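Local coordinates for protein ribonucleoside-diphosphate reductase (Pseudomonas aeruginosa, PDB 5IM3) that probably reduces ribonucleoside diphosphates to deoxyribonucleotides for DNA synthesis, under allosteric control by bound nucleotides such as dATP, at residues A[371-376]-A[583-588]; A[625-630]-A[694-699]. All blocks are in the same frame, centred on the assembly; numbering follows the deposited sequence.

In the fold
Both contacts belong to the barrel domain, the ten-stranded alpha-beta barrel, and follow one another along the chain, contact 1 closing before contact 2 opens. Their centres lie 24 Å apart, with about 11 Å between nearest atoms, so they do not touch. Contact 1 sets strand 373-377 against the loop between helix 566-571 and strand 600-608; contact 2 packs helix 620-640 on helix 679-707. Strand 600-608 relates the two: it pairs antiparallel with 373-377 and is followed, after a short connection, by helix 620-640, which precedes its parallel partner, strand 659-663. One contact thus concerns a barrel strand and a loop that probably enters the barrel, the other the surrounding helical layer.

Contact 1: residues A[371-376]-A[583-588]; sequences SSCYLT and SSNLCT
Leu-375, on strand 373-377, passes Asn-585, in an irregular loop, with their CA atoms 5.7 Å apart, and water, not direct hydrogen bonds, joins the segments. One water bridges backbone to backbone, donating to Tyr-374 O and accepting from Leu-586 N; a second donates to both Thr-376 O and the side-chain Ser-583 OG. Between these bridges Leu-375 points at the loop. Its CD2 lies 3.5 Å from Ser-583 O, with the carbonyl of Ser-584 almost as near, while CD1 rests 3.8 Å from Asn-585 CB. Ser-583 OG also donates a hydrogen bond to Ser-584 O (2.9 Å), in the carbonyl plane and on a lone pair. Asn-585 has CG between its backbone N and carbonyl carbon (chi1 69°); ND2 lies 3.3 Å from Cys-373 SG in one of that cysteine's two conformers, a doubtful approach. The amide's OD1 receives the backbone N-H groups of Glu-589 and Ile-590 and, weakly, that of Thr-588, which fixes its rotation. Cys-373 forms a disulfide with Cys-602, consistent with the redox-active pair of class I reductases, and the loop's place is consistent with the family's finger loop. Strand 373-377 runs between strands 401-405 and 600-608, parallel to the first and antiparallel to the second, while Tyr-453 of strand 450-455 packs on the loop, its OH hydrogen-bonded to Asn-585 O.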
loop_
_atom_site.group_PDB
_atom_site.type_symbol
_atom_site.label_atom_id
_atom_site.label_comp_id
_atom_site.label_asym_id
_atom_site.label_seq_id
_atom_site.Cartn_x
_atom_site.Cartn_y
_atom_site.Cartn_z
ATOM N N SER A 371 23.415 -45.280 8.413
ATOM C CA SER A 371 22.739 -44.458 7.423
ATOM C C SER A 371 21.371 -44.077 7.965
ATOM O O SER A 371 20.679 -44.911 8.558
ATOM C CB SER A 371 22.590 -45.197 6.089
ATOM O OG SER A 371 23.849 -45.628 5.603
ATOM N N SER A 372 20.982 -42.818 7.760
ATOM C CA SER A 372 19.738 -42.318 8.333
ATOM C C SER A 372 18.928 -41.508 7.323
ATOM O O SER A 372 18.191 -40.596 7.707
ATOM C CB SER A 372 20.023 -41.473 9.576
ATOM O OG SER A 372 20.774 -40.319 9.244
ATOM N N CYS A 373 19.050 -41.841 6.034
ATOM C CA CYS A 373 18.400 -41.135 4.933
ATOM C C CYS A 373 17.672 -42.155 4.069
ATOM O O CYS A 373 18.285 -43.125 3.613
ATOM C CB CYS A 373 19.441 -40.364 4.101
ATOM S SG CYS A 373 18.930 -39.731 2.448
ATOM N N TYR A 374 16.373 -41.942 3.842
ATOM C CA TYR A 374 15.562 -42.938 3.151
ATOM C C TYR A 374 14.589 -42.285 2.181
ATOM O O TYR A 374 14.177 -41.137 2.362
ATOM C CB TYR A 374 14.757 -43.796 4.139
ATOM C CG TYR A 374 15.559 -44.322 5.302
ATOM C CD1 TYR A 374 16.244 -45.524 5.214
ATOM C CD2 TYR A 374 15.628 -43.613 6.490
ATOM C CE1 TYR A 374 16.975 -46.004 6.282
ATOM C CE2 TYR A 374 16.350 -44.080 7.556
ATOM C CZ TYR A 374 17.025 -45.273 7.451
ATOM O OH TYR A 374 17.745 -45.725 8.527
ATOM N N LEU A 375 14.213 -43.053 1.156
ATOM C CA LEU A 375 13.201 -42.669 0.183
ATOM C C LEU A 375 12.139 -43.758 0.123
ATOM O O LEU A 375 12.461 -44.950 0.113
ATOM C CB LEU A 375 13.793 -42.460 -1.222
ATOM C CG LEU A 375 14.803 -41.325 -1.434
ATOM C CD1 LEU A 375 16.186 -41.683 -0.895
ATOM C CD2 LEU A 375 14.880 -40.975 -2.916
ATOM N N THR A 376 10.874 -43.345 0.078
ATOM C CA THR A 376 9.755 -44.273 0.009
ATOM C C THR A 376 8.777 -43.817 -1.061
ATOM O O THR A 376 8.798 -42.668 -1.510
ATOM C CB THR A 376 9.010 -44.385 1.347
ATOM O OG1 THR A 376 8.259 -43.185 1.580
ATOM C CG2 THR A 376 9.981 -44.609 2.503
ATOM N N SER A 583 10.907 -40.042 -6.470
ATOM C CA SER A 583 11.119 -38.723 -5.888
ATOM C C SER A 583 12.592 -38.620 -5.512
ATOM O O SER A 583 13.380 -39.544 -5.743
ATOM C CB SER A 583 10.223 -38.487 -4.672
ATOM O OG SER A 583 10.705 -39.169 -3.526
ATOM N N SER A 584 12.959 -37.485 -4.935
ATOM C CA SER A 584 14.256 -37.331 -4.306
ATOM C C SER A 584 14.069 -37.470 -2.792
ATOM O O SER A 584 13.032 -37.953 -2.326
ATOM C CB SER A 584 14.873 -35.998 -4.732
ATOM O OG SER A 584 16.222 -35.917 -4.317
ATOM N N ASN A 585 15.057 -37.052 -2.016
ATOM C CA ASN A 585 15.033 -37.278 -0.581
ATOM C C ASN A 585 14.771 -35.968 0.157
ATOM O O ASN A 585 14.430 -34.940 -0.445
ATOM C CB ASN A 585 16.341 -37.928 -0.128
ATOM C CG ASN A 585 17.522 -36.983 -0.223
ATOM O OD1 ASN A 585 17.711 -36.306 -1.235
ATOM N ND2 ASN A 585 18.315 -36.919 0.842
ATOM N N LEU A 586 14.928 -36.017 1.480
ATOM C CA LEU A 586 14.704 -34.841 2.313
ATOM C C LEU A 586 15.547 -33.652 1.858
ATOM O O LEU A 586 15.098 -32.502 1.927
ATOM C CB LEU A 586 15.007 -35.186 3.773
ATOM C CG LEU A 586 14.913 -34.047 4.792
ATOM C CD1 LEU A 586 13.508 -33.451 4.834
ATOM C CD2 LEU A 586 15.321 -34.540 6.172
ATOM N N CYS A 587 16.771 -33.906 1.393
ATOM C CA CYS A 587 17.715 -32.845 1.062
ATOM C C CYS A 587 17.930 -32.675 -0.439
ATOM O O CYS A 587 18.726 -31.822 -0.843
ATOM C CB CYS A 587 19.049 -33.111 1.768
ATOM S SG CYS A 587 18.888 -33.197 3.572
ATOM N N THR A 588 17.252 -33.473 -1.268
ATOM C CA THR A 588 17.130 -33.255 -2.714
ATOM C C THR A 588 18.438 -33.480 -3.469
ATOM O O THR A 588 18.697 -32.806 -4.464
ATOM C CB THR A 588 16.583 -31.855 -3.031
ATOM O OG1 THR A 588 17.605 -30.869 -2.837
ATOM C CG2 THR A 588 15.379 -31.538 -2.152
HETATM O O HOH W 1 15.657 -38.438 3.019
HETATM O O HOH W 2 10.772 -41.985 -3.353
#

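Contact 2: residues A[625-630]-A[694-699]; sequences KTVKTA and YYAIQA
Tyr-695 meets Val-627 through CB, not through its ring: CB lies 3.9 Å from Val-627 CG1, and the ring then leads away from that side chain, toward Thr-620 and Glu-624 one to two turns earlier in the helix of Val-627. At the ring's edge, in its plane, sits the amide end of Gln-698, one turn further along the helix of Tyr-695. Val-627 carries the contact. With CG1 anti to the backbone N (chi1 171°), this methyl is driven against the facing helix backbone, 3.3 Å from Ala-696 N and only 3.4 Å from Ala-696 CA, tighter than usual van der Waals contact. The small side chain of Ala-696 lies beside it, CB 3.8 Å from Val-627 CG1. One turn on, Ala-699 directs CB at the other helix, 3.8 Å from Lys-628 CA, and the aliphatic stem of Lys-628 passes over that methyl at CG. The extended chain of Lys-628 carries NZ toward the margin of the helix pair, where it makes long, weak ion pairs with Glu-624 and Asp-702. With only methyls at Ala-696 and Ala-699, the axes of segments 625-630 and 694-699 come to 8.5 Å at a signed crossing angle of -43°, both running in the same general sense but well off parallel. Helix 620-640 lies between strands 600-608 and 659-663 along the chain and also meets helix 337-349 through Thr-626 and Thr-629; on helix 679-707, Tyr-694 and Ile-697 pack against helix 751-757.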
loop_
_atom_site.group_PDB
_atom_site.type_symbol
_atom_site.label_atom_id
_atom_site.label_comp_id
_atom_site.label_asym_id
_atom_site.label_seq_id
_atom_site.Cartn_x
_atom_site.Cartn_y
_atom_site.Cartn_z
ATOM N N LYS A 625 43.744 -41.491 -4.218
ATOM C CA LYS A 625 43.924 -42.334 -3.039
ATOM C C LYS A 625 42.793 -42.139 -2.038
ATOM O O LYS A 625 42.290 -43.111 -1.462
ATOM C CB LYS A 625 45.272 -42.033 -2.389
ATOM C CG LYS A 625 46.455 -42.450 -3.241
ATOM C CD LYS A 625 47.497 -41.354 -3.301
ATOM C CE LYS A 625 48.664 -41.744 -4.183
ATOM N NZ LYS A 625 49.656 -40.641 -4.280
ATOM N N THR A 626 42.375 -40.893 -1.814
ATOM C CA THR A 626 41.311 -40.639 -0.850
ATOM C C THR A 626 39.966 -41.147 -1.361
ATOM O O THR A 626 39.174 -41.700 -0.590
ATOM C CB THR A 626 41.238 -39.146 -0.540
ATOM O OG1 THR A 626 41.026 -38.423 -1.757
ATOM C CG2 THR A 626 42.533 -38.672 0.120
ATOM N N VAL A 627 39.694 -40.977 -2.657
ATOM C CA VAL A 627 38.430 -41.448 -3.215
ATOM C C VAL A 627 38.360 -42.969 -3.162
ATOM O O VAL A 627 37.318 -43.543 -2.821
ATOM C CB VAL A 627 38.246 -40.923 -4.651
ATOM C CG1 VAL A 627 37.040 -41.583 -5.319
ATOM C CG2 VAL A 627 38.070 -39.418 -4.639
ATOM N N LYS A 628 39.457 -43.646 -3.506
ATOM C CA LYS A 628 39.466 -45.104 -3.464
ATOM C C LYS A 628 39.103 -45.617 -2.076
ATOM O O LYS A 628 38.307 -46.554 -1.940
ATOM C CB LYS A 628 40.835 -45.636 -3.883
ATOM C CG LYS A 628 41.071 -45.652 -5.384
ATOM C CD LYS A 628 42.407 -46.309 -5.717
ATOM C CE LYS A 628 42.504 -46.678 -7.188
ATOM N NZ LYS A 628 43.704 -47.522 -7.463
ATOM N N THR A 629 39.679 -45.013 -1.033
ATOM C CA THR A 629 39.380 -45.453 0.324
ATOM C C THR A 629 37.992 -45.007 0.761
ATOM O O THR A 629 37.322 -45.726 1.509
ATOM C CB THR A 629 40.437 -44.926 1.293
ATOM O OG1 THR A 629 41.721 -45.434 0.916
ATOM C CG2 THR A 629 40.131 -45.359 2.724
ATOM N N ALA A 630 37.552 -43.830 0.313
ATOM C CA ALA A 630 36.220 -43.345 0.661
ATOM C C ALA A 630 35.144 -44.296 0.152
ATOM O O ALA A 630 34.232 -44.675 0.896
ATOM C CB ALA A 630 36.012 -41.945 0.087
ATOM N N TYR A 694 35.854 -39.796 -12.144
ATOM C CA TYR A 694 36.691 -40.841 -12.718
ATOM C C TYR A 694 37.208 -41.778 -11.633
ATOM O O TYR A 694 37.094 -43.003 -11.744
ATOM C CB TYR A 694 37.850 -40.201 -13.484
ATOM C CG TYR A 694 38.664 -41.161 -14.319
ATOM C CD1 TYR A 694 39.686 -41.910 -13.753
ATOM C CD2 TYR A 694 38.420 -41.307 -15.679
ATOM C CE1 TYR A 694 40.437 -42.782 -14.513
ATOM C CE2 TYR A 694 39.169 -42.177 -16.449
ATOM C CZ TYR A 694 40.172 -42.913 -15.860
ATOM O OH TYR A 694 40.920 -43.781 -16.622
ATOM N N TYR A 695 37.768 -41.209 -10.563
ATOM C CA TYR A 695 38.332 -42.023 -9.492
ATOM C C TYR A 695 37.251 -42.796 -8.748
ATOM O O TYR A 695 37.437 -43.973 -8.420
ATOM C CB TYR A 695 39.120 -41.130 -8.536
ATOM C CG TYR A 695 40.285 -40.445 -9.206
ATOM C CD1 TYR A 695 41.083 -41.137 -10.108
ATOM C CD2 TYR A 695 40.577 -39.109 -8.957
ATOM C CE1 TYR A 695 42.139 -40.534 -10.730
ATOM C CE2 TYR A 695 41.639 -38.495 -9.581
ATOM C CZ TYR A 695 42.408 -39.228 -10.468
ATOM O OH TYR A 695 43.459 -38.646 -11.098
ATOM N N ALA A 696 36.116 -42.156 -8.471
ATOM C CA ALA A 696 35.036 -42.849 -7.780
ATOM C C ALA A 696 34.537 -44.029 -8.605
ATOM O O ALA A 696 34.383 -45.144 -8.093
ATOM C CB ALA A 696 33.898 -41.873 -7.477
ATOM N N ILE A 697 34.294 -43.805 -9.897
ATOM C CA ILE A 697 33.864 -44.897 -10.763
ATOM C C ILE A 697 34.946 -45.965 -10.838
ATOM O O ILE A 697 34.660 -47.166 -10.766
ATOM C CB ILE A 697 33.488 -44.352 -12.155
ATOM C CG1 ILE A 697 32.232 -43.477 -12.048
ATOM C CG2 ILE A 697 33.266 -45.503 -13.145
ATOM C CD1 ILE A 697 31.827 -42.793 -13.338
ATOM N N GLN A 698 36.209 -45.547 -10.973
ATOM C CA GLN A 698 37.303 -46.511 -11.020
ATOM C C GLN A 698 37.391 -47.311 -9.726
ATOM O O GLN A 698 37.668 -48.517 -9.751
ATOM C CB GLN A 698 38.623 -45.790 -11.295
ATOM C CG GLN A 698 39.805 -46.722 -11.463
ATOM C CD GLN A 698 41.101 -45.984 -11.719
ATOM O OE1 GLN A 698 41.392 -44.978 -11.073
ATOM N NE2 GLN A 698 41.884 -46.476 -12.671
ATOM N N ALA A 699 37.160 -46.656 -8.584
ATOM C CA ALA A 699 37.194 -47.359 -7.304
ATOM C C ALA A 699 36.092 -48.407 -7.222
ATOM O O ALA A 699 36.303 -49.502 -6.688
ATOM C CB ALA A 699 37.063 -46.363 -6.152
#